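Local coordinates for C protein alpha-antigen (Streptococcus agalactiae, PDB 1YWM), which is a cell-wall-anchored surface protein that may act in both virulence and immunity, represented by its N-terminal region, a beta sandwich followed by a three-helix bundle, at residues A[46-50]-A[51-55]; A[124-127]-A[128-132]; A[164-168]-A[169-173]. All coordinates share one frame; numbering follows the deposited sequence.

Interaction 1: A[46-50]-A[51-55]; sequences YDVKL and GKIDP
Asp47 meets both Lys52 and Ile53 where the short helix 45-49 runs out into the loop that follows. Its CB lies against the inner methylene of Ile53, 3.6 Å from CG1, with CD1 of the same isoleucine close by. The isoleucine crosses Val48 at about a right angle, Val48 CG2 standing 4.1 Å from Ile53 CG1. Lys52 bends at chi3 (38°), which helps bring CE to 3.6 Å from Asp47 OD2; the further bend at chi4 (70°) goes with an NZ that stays farther off, and methylene, not ammonium, touches the carboxylate. CG and CD of that lysine run alongside Leu50, near its CB and CD1, both side chains pointing the same way.

Two backbone bonds set these side chains in place. Lys52 N donates to Asp47 O at 3.0 Å and Gly51 N to Val48 O at 2.8 Å, the latter reached from above the carbonyl plane. With Gly51 at positive phi (60°), the pair forms a Schellman motif that ends the helix with two bonds back into its last turn. A water accepts from Ile53 N and gives a weak bond to Val48 O, bridging loop and helix. Farther out, Asp47 OD1 has a long, weak ion pair with Lys34, Val48 packs on Val81 and Ile53 on Asn35, while Pro55 reaches Tyr69 and Phe71 of strand 66-73.

The aspartate thus serves the turn through a carbonyl that accepts the Lys52 amide and a CB that packs on Ile53. Because Lys52 NZ remains 4.9 Å from Asp47 OD2, any attraction between the two charges is probably modest, and the backbone bonds and apolar packing define the turn.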
loop_
_atom_site.group_PDB
_atom_site.type_symbol
_atom_site.label_atom_id
_atom_site.label_comp_id
_atom_site.label_asym_id
_atom_site.label_seq_id
_atom_site.Cartn_x
_atom_site.Cartn_y
_atom_site.Cartn_z
ATOM N N TYR A 46 -4.272 -0.980 5.473
ATOM C CA TYR A 46 -5.124 -2.159 5.230
ATOM C C TYR A 46 -4.328 -3.444 5.480
ATOM O O TYR A 46 -4.810 -4.380 6.168
ATOM C CB TYR A 46 -5.683 -2.119 3.796
ATOM C CG TYR A 46 -6.441 -3.374 3.405
ATOM C CD1 TYR A 46 -5.829 -4.360 2.663
ATOM C CD2 TYR A 46 -7.783 -3.563 3.800
ATOM C CE1 TYR A 46 -6.514 -5.521 2.304
ATOM C CE2 TYR A 46 -8.493 -4.731 3.424
ATOM C CZ TYR A 46 -7.839 -5.690 2.680
ATOM O OH TYR A 46 -8.484 -6.841 2.292
ATOM N N ASP A 47 -3.116 -3.473 4.924
ATOM C CA ASP A 47 -2.194 -4.604 5.045
ATOM C C ASP A 47 -1.716 -4.753 6.474
ATOM O O ASP A 47 -1.611 -5.874 6.980
ATOM C CB ASP A 47 -0.974 -4.438 4.136
ATOM C CG ASP A 47 -1.307 -4.482 2.662
ATOM O OD1 ASP A 47 -0.393 -4.161 1.852
ATOM O OD2 ASP A 47 -2.421 -4.836 2.212
ATOM N N VAL A 48 -1.434 -3.620 7.124
ATOM C CA VAL A 48 -1.039 -3.646 8.541
ATOM C C VAL A 48 -2.082 -4.269 9.446
ATOM O O VAL A 48 -1.772 -5.109 10.281
ATOM C CB VAL A 48 -0.708 -2.251 9.061
ATOM C CG1 VAL A 48 -0.316 -2.305 10.534
ATOM C CG2 VAL A 48 0.444 -1.683 8.244
ATOM N N LYS A 49 -3.330 -3.871 9.273
ATOM C CA LYS A 49 -4.388 -4.407 10.107
ATOM C C LYS A 49 -4.592 -5.905 9.903
ATOM O O LYS A 49 -5.053 -6.569 10.813
ATOM C CB LYS A 49 -5.667 -3.593 9.926
ATOM C CG LYS A 49 -5.516 -2.197 10.535
ATOM C CD LYS A 49 -6.844 -1.543 10.871
ATOM C CE LYS A 49 -6.635 -0.350 11.818
ATOM N NZ LYS A 49 -5.787 0.738 11.186
ATOM N N LEU A 50 -4.214 -6.433 8.735
ATOM C CA LEU A 50 -4.214 -7.874 8.486
ATOM C C LEU A 50 -2.928 -8.574 8.963
ATOM O O LEU A 50 -2.738 -9.770 8.699
ATOM C CB LEU A 50 -4.403 -8.172 6.986
ATOM C CG LEU A 50 -5.718 -7.670 6.367
ATOM C CD1 LEU A 50 -5.763 -7.960 4.870
ATOM C CD2 LEU A 50 -6.915 -8.265 7.084
ATOM N N GLY A 51 -2.047 -7.821 9.620
ATOM C CA GLY A 51 -0.746 -8.323 10.026
ATOM C C GLY A 51 0.166 -8.794 8.910
ATOM O O GLY A 51 1.033 -9.645 9.128
ATOM N N LYS A 52 0.007 -8.233 7.715
ATOM C CA LYS A 52 0.813 -8.617 6.550
ATOM C C LYS A 52 2.163 -7.914 6.383
ATOM O O LYS A 52 2.958 -8.294 5.507
ATOM C CB LYS A 52 0.036 -8.330 5.271
ATOM C CG LYS A 52 -1.115 -9.284 4.959
ATOM C CD LYS A 52 -1.939 -8.801 3.726
ATOM C CE LYS A 52 -1.069 -8.190 2.605
ATOM N NZ LYS A 52 -0.210 -9.164 1.857
ATOM N N ILE A 53 2.423 -6.890 7.193
ATOM C CA ILE A 53 3.636 -6.078 6.990
ATOM C C ILE A 53 4.599 -6.279 8.158
ATOM O O ILE A 53 4.266 -5.956 9.297
ATOM C CB ILE A 53 3.275 -4.577 6.863
ATOM C CG1 ILE A 53 2.291 -4.342 5.702
ATOM C CG2 ILE A 53 4.550 -3.707 6.716
ATOM C CD1 ILE A 53 2.799 -4.890 4.299
ATOM N N ASP A 54 5.774 -6.806 7.827
ATOM C CA ASP A 54 6.888 -6.903 8.740
ATOM C C ASP A 54 8.018 -6.056 8.173
ATOM O O ASP A 54 8.667 -6.463 7.205
ATOM C CB ASP A 54 7.348 -8.356 8.839
ATOM C CG ASP A 54 8.591 -8.504 9.699
ATOM O OD1 ASP A 54 9.060 -9.646 9.851
ATOM O OD2 ASP A 54 9.171 -7.526 10.229
ATOM N N PRO A 55 8.237 -4.860 8.741
ATOM C CA PRO A 55 9.253 -3.940 8.202
ATOM C C PRO A 55 10.645 -4.558 8.123
ATOM O O PRO A 55 11.430 -4.172 7.241
ATOM C CB PRO A 55 9.237 -2.758 9.180
ATOM C CG PRO A 55 7.824 -2.784 9.757
ATOM C CD PRO A 55 7.538 -4.298 9.916
HETATM O O HOH W 1 1.515 -5.722 9.743
#

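Interaction 2: A[124-127]-A[128-132]; sequences TTLR and DKIEE
Leu126 and Ile130, one helical turn apart, meet through their branches: Ile130 CD1 comes to 4.0 Å from Leu126 CG and equally near its CD1. The two adopt different first torsions. Leu126 carries CG opposite its own nitrogen (chi1 174°), whereas Ile130 sets CG1 beside its nitrogen (chi1 -73°), bringing that methylene to 3.3 Å from Leu126 O. Leu126 O also accepts from Ile130 N at 2.8 Å.

Arg127 runs out extended from CG to NE, packing on Lys158 and Ile161 of helix 144-163 and on Tyr46. The guanidinium finds its partners beyond the helical turn: NE bonds to Ser123 OG, and NH2 forms a salt bridge with Asp162 of helix 144-163. Asp128 instead folds back over the preceding turn, with CG 3.4 Å from Thr124 O. A water donates to both Asp128 OD1 and Thr124 O, joining the carboxylate to a carbonyl already used by Asp128 N. Glu131 repeats the device by another route: a bend at chi2 (-48°) swings its carboxylate back, and a second water donates to OE1 and, at 2.8 Å, to Arg127 O. Lys129 leaves in another direction, CB resting 3.4 Å from Thr125 O and NZ bonding to Asn179 OD1 and to a glycerol probably carried over from crystallisation.

The residues therefore divide by face. Leu126 and Ile130 pack on Ile161 and Ile157 of helix 144-163 and on Ile175 and Val178 of helix 168-182, while water-linked acids occupy a more exposed side. Regular backbone bonds from residue i+4 to i complete the pattern of an amphipathic helix, here the first member of an antiparallel three-helix bundle.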
loop_
_atom_site.group_PDB
_atom_site.type_symbol
_atom_site.label_atom_id
_atom_site.label_comp_id
_atom_site.label_asym_id
_atom_site.label_seq_id
_atom_site.Cartn_x
_atom_site.Cartn_y
_atom_site.Cartn_z
ATOM N N THR A 124 -8.357 0.823 2.712
ATOM C CA THR A 124 -9.512 0.163 3.322
ATOM C C THR A 124 -10.871 0.623 2.746
ATOM O O THR A 124 -11.717 -0.212 2.373
ATOM C CB THR A 124 -9.494 0.309 4.861
ATOM O OG1 THR A 124 -8.360 -0.409 5.403
ATOM C CG2 THR A 124 -10.706 -0.409 5.480
ATOM N N THR A 125 -11.088 1.930 2.692
ATOM C CA THR A 125 -12.387 2.426 2.216
ATOM C C THR A 125 -12.568 2.173 0.715
ATOM O O THR A 125 -13.664 1.811 0.259
ATOM C CB THR A 125 -12.525 3.881 2.544
ATOM O OG1 THR A 125 -12.546 4.011 3.983
ATOM C CG2 THR A 125 -13.914 4.381 2.103
ATOM N N LEU A 126 -11.503 2.395 -0.057
ATOM C CA LEU A 126 -11.524 2.031 -1.470
ATOM C C LEU A 126 -11.908 0.574 -1.643
ATOM O O LEU A 126 -12.775 0.245 -2.476
ATOM C CB LEU A 126 -10.172 2.316 -2.135
ATOM C CG LEU A 126 -9.919 1.869 -3.590
ATOM C CD1 LEU A 126 -10.925 2.575 -4.535
ATOM C CD2 LEU A 126 -8.473 2.255 -3.960
ATOM N N ARG A 127 -11.295 -0.314 -0.860
ATOM C CA ARG A 127 -11.571 -1.744 -1.042
ATOM C C ARG A 127 -13.025 -2.087 -0.692
ATOM O O ARG A 127 -13.661 -2.890 -1.366
ATOM C CB ARG A 127 -10.599 -2.590 -0.215
ATOM C CG ARG A 127 -9.185 -2.665 -0.839
ATOM C CD ARG A 127 -8.160 -3.371 0.127
ATOM N NE ARG A 127 -6.813 -3.368 -0.437
ATOM C CZ ARG A 127 -6.399 -4.141 -1.434
ATOM N NH1 ARG A 127 -5.152 -4.031 -1.863
ATOM N NH2 ARG A 127 -7.207 -5.045 -2.003
ATOM N N ASP A 128 -13.554 -1.446 0.350
ATOM C CA ASP A 128 -14.959 -1.613 0.721
ATOM C C ASP A 128 -15.849 -1.101 -0.390
ATOM O O ASP A 128 -16.818 -1.758 -0.755
ATOM C CB ASP A 128 -15.283 -0.789 1.972
ATOM C CG ASP A 128 -14.778 -1.430 3.232
ATOM O OD1 ASP A 128 -14.404 -2.621 3.188
ATOM O OD2 ASP A 128 -14.726 -0.809 4.313
ATOM N N LYS A 129 -15.540 0.085 -0.894
ATOM C CA LYS A 129 -16.304 0.662 -2.006
ATOM C C LYS A 129 -16.317 -0.261 -3.225
ATOM O O LYS A 129 -17.360 -0.462 -3.885
ATOM C CB LYS A 129 -15.773 2.050 -2.384
ATOM C CG LYS A 129 -16.678 2.834 -3.311
ATOM C CD LYS A 129 -18.040 3.128 -2.629
ATOM C CE LYS A 129 -18.885 4.133 -3.392
ATOM N NZ LYS A 129 -19.055 3.764 -4.834
ATOM N N ILE A 130 -15.154 -0.790 -3.564
ATOM C CA ILE A 130 -15.072 -1.709 -4.672
ATOM C C ILE A 130 -15.981 -2.915 -4.468
ATOM O O ILE A 130 -16.670 -3.333 -5.409
ATOM C CB ILE A 130 -13.607 -2.166 -4.931
ATOM C CG1 ILE A 130 -12.787 -1.030 -5.561
ATOM C CG2 ILE A 130 -13.618 -3.430 -5.847
ATOM C CD1 ILE A 130 -11.233 -1.311 -5.559
ATOM N N GLU A 131 -15.998 -3.480 -3.255
ATOM C CA GLU A 131 -16.843 -4.666 -2.999
ATOM C C GLU A 131 -18.325 -4.300 -3.050
ATOM O O GLU A 131 -19.142 -5.096 -3.508
ATOM C CB GLU A 131 -16.507 -5.335 -1.643
ATOM C CG GLU A 131 -15.138 -6.049 -1.631
ATOM C CD GLU A 131 -14.920 -6.956 -2.844
ATOM O OE1 GLU A 131 -13.876 -6.800 -3.554
ATOM O OE2 GLU A 131 -15.806 -7.819 -3.092
ATOM N N GLU A 132 -18.660 -3.093 -2.618
ATOM C CA GLU A 132 -20.062 -2.635 -2.674
ATOM C C GLU A 132 -20.548 -2.489 -4.123
ATOM O O GLU A 132 -21.679 -2.917 -4.460
ATOM C CB GLU A 132 -20.234 -1.343 -1.896
ATOM C CG GLU A 132 -19.954 -1.533 -0.400
ATOM C CD GLU A 132 -19.749 -0.232 0.354
ATOM O OE1 GLU A 132 -19.630 -0.298 1.590
ATOM O OE2 GLU A 132 -19.675 0.851 -0.279
HETATM O O HOH W 2 -11.749 -3.234 3.261
HETATM O O HOH W 3 -12.241 -4.826 -2.853
#

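Interaction 3: A[164-168]-A[169-173]; sequences NPKTQ and TDIDS
Thr167 and Asp170 mark the point where an extended loop becomes helix 168-182. Lys166 and Thr167 still have extended backbone angles, with psi near 160°, and helical values begin at Gln168. Ile171 N donates to Thr167 O at 3.0 Å, in the carbonyl plane, and Asp172 N to Gln168 O at 2.8 Å; these are the opening bonds of the helix.

The hydroxyl of Thr167 supplies the cap. Its chi1 of 61° tucks OG1 between the backbone nitrogen and carbonyl carbon, facing the first turn, where it accepts from Asp170 N at 3.2 Å. This is an N-cap, in which a threonine side chain accepts from an amide of the first turn, where the usual i-4 carbonyl partners are lacking. The capped turn opens the third helix of the antiparallel three-helix bundle, directly after the connection from helix 144-163.

Just ahead of the cap, Lys166 starts toward the turn with CB and then leads away from it. Its CB lies 3.8 Å from Ile171 CD1, the two side chains crossing at about a right angle, and its CD passes 3.3 Å from Asp170 OD1. The ammonium itself forms a salt bridge with Asp160; a water accepts from NZ and donates to Asp170 OD1 at 2.6 Å, a water-mediated link between groups whose charged atoms lie beyond salt-bridge distance.

Gln168 bends at chi2, bringing NE2 beside Ile171 CG2 and 3.5 Å from Asp172 OD1, with amide and carboxylate planes 66° apart. Its OE1 accepts from Asp122 N, just after strand 113-121. Tyr121 of that strand touches both Gln168 and Ile171, placing the helix start against the beta sandwich.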
loop_
_atom_site.group_PDB
_atom_site.type_symbol
_atom_site.label_atom_id
_atom_site.label_comp_id
_atom_site.label_asym_id
_atom_site.label_seq_id
_atom_site.Cartn_x
_atom_site.Cartn_y
_atom_site.Cartn_z
ATOM N N ASN A 164 0.720 -2.522 -6.295
ATOM C CA ASN A 164 1.522 -1.301 -6.448
ATOM C C ASN A 164 1.244 -0.327 -5.320
ATOM O O ASN A 164 0.087 -0.140 -4.911
ATOM C CB ASN A 164 1.266 -0.612 -7.811
ATOM C CG ASN A 164 1.490 -1.522 -8.996
ATOM O OD1 ASN A 164 2.533 -2.174 -9.132
ATOM N ND2 ASN A 164 0.509 -1.541 -9.910
ATOM N N PRO A 165 2.298 0.285 -4.772
ATOM C CA PRO A 165 2.112 1.252 -3.687
ATOM C C PRO A 165 1.493 2.545 -4.207
ATOM O O PRO A 165 1.741 2.911 -5.352
ATOM C CB PRO A 165 3.547 1.514 -3.184
ATOM C CG PRO A 165 4.422 1.229 -4.391
ATOM C CD PRO A 165 3.718 0.114 -5.147
ATOM N N LYS A 166 0.734 3.228 -3.363
ATOM C CA LYS A 166 0.080 4.475 -3.733
ATOM C C LYS A 166 0.275 5.551 -2.660
ATOM O O LYS A 166 0.616 5.244 -1.525
ATOM C CB LYS A 166 -1.425 4.213 -3.924
ATOM C CG LYS A 166 -1.764 3.105 -4.928
ATOM C CD LYS A 166 -1.368 3.529 -6.364
ATOM C CE LYS A 166 -1.398 2.349 -7.325
ATOM N NZ LYS A 166 -0.849 2.616 -8.712
ATOM N N THR A 167 0.026 6.809 -3.010
ATOM C CA THR A 167 -0.261 7.822 -1.985
ATOM C C THR A 167 -1.748 7.830 -1.644
ATOM O O THR A 167 -2.584 7.342 -2.443
ATOM C CB THR A 167 0.090 9.220 -2.482
ATOM O OG1 THR A 167 -0.707 9.492 -3.639
ATOM C CG2 THR A 167 1.520 9.288 -2.967
ATOM N N GLN A 168 -2.099 8.412 -0.495
ATOM C CA GLN A 168 -3.527 8.571 -0.148
ATOM C C GLN A 168 -4.328 9.427 -1.148
ATOM O O GLN A 168 -5.533 9.191 -1.390
ATOM C CB GLN A 168 -3.658 9.167 1.241
ATOM C CG GLN A 168 -5.013 8.972 1.862
ATOM C CD GLN A 168 -5.352 7.491 2.074
ATOM O OE1 GLN A 168 -4.492 6.699 2.421
ATOM N NE2 GLN A 168 -6.615 7.133 1.869
ATOM N N THR A 169 -3.667 10.436 -1.713
ATOM C CA THR A 169 -4.280 11.230 -2.772
ATOM C C THR A 169 -4.695 10.333 -3.935
ATOM O O THR A 169 -5.817 10.466 -4.483
ATOM C CB THR A 169 -3.302 12.300 -3.280
ATOM O OG1 THR A 169 -3.084 13.277 -2.248
ATOM C CG2 THR A 169 -3.963 13.097 -4.408
ATOM N N ASP A 170 -3.788 9.440 -4.328
ATOM C CA ASP A 170 -4.099 8.503 -5.401
ATOM C C ASP A 170 -5.262 7.567 -5.007
ATOM O O ASP A 170 -6.181 7.371 -5.794
ATOM C CB ASP A 170 -2.876 7.724 -5.857
ATOM C CG ASP A 170 -2.993 7.236 -7.304
ATOM O OD1 ASP A 170 -2.153 6.426 -7.732
ATOM O OD2 ASP A 170 -3.887 7.602 -8.099
ATOM N N ILE A 171 -5.209 6.986 -3.808
ATOM C CA ILE A 171 -6.343 6.203 -3.290
ATOM C C ILE A 171 -7.682 6.963 -3.407
ATOM O O ILE A 171 -8.663 6.448 -3.981
ATOM C CB ILE A 171 -6.060 5.742 -1.835
ATOM C CG1 ILE A 171 -4.839 4.777 -1.791
ATOM C CG2 ILE A 171 -7.326 5.224 -1.138
ATOM C CD1 ILE A 171 -4.935 3.431 -2.598
ATOM N N ASP A 172 -7.716 8.199 -2.907
ATOM C CA ASP A 172 -8.941 8.990 -2.935
ATOM C C ASP A 172 -9.423 9.234 -4.373
ATOM O O ASP A 172 -10.627 9.221 -4.639
ATOM C CB ASP A 172 -8.775 10.312 -2.168
ATOM C CG ASP A 172 -8.596 10.107 -0.662
ATOM O OD1 ASP A 172 -8.824 8.988 -0.141
ATOM O OD2 ASP A 172 -8.205 11.025 0.082
ATOM N N SER A 173 -8.498 9.428 -5.299
ATOM C CA SER A 173 -8.879 9.583 -6.700
ATOM C C SER A 173 -9.492 8.286 -7.283
ATOM O O SER A 173 -10.431 8.326 -8.107
ATOM C CB SER A 173 -7.724 10.127 -7.544
ATOM O OG SER A 173 -6.765 9.130 -7.832
HETATM O O HOH W 4 -2.094 4.879 -9.869
#

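How the interactions relate
All three contacts are local, yet they gather where the beta sandwich meets the helix bundle. Interaction 1 ends a short helix on the sandwich side, interaction 2 makes up the first turns of the first bundle helix, and interaction 3 starts the third. Interactions 1 and 2 are each partly buried, whereas interaction 3 is a surface contact whose one buried touching residue, Ile171, approaches Leu126 of interaction 2 (CD1 to CD2, 4.0 Å). Tyr46 connects interaction 1 to interaction 2, with its CD1 3.4 Å from Arg127 NE. Chemistry follows position: backbone groups close one helix, a side-chain hydroxyl opens another, and in helix 124-137 two carbonyls take both an amide and a water.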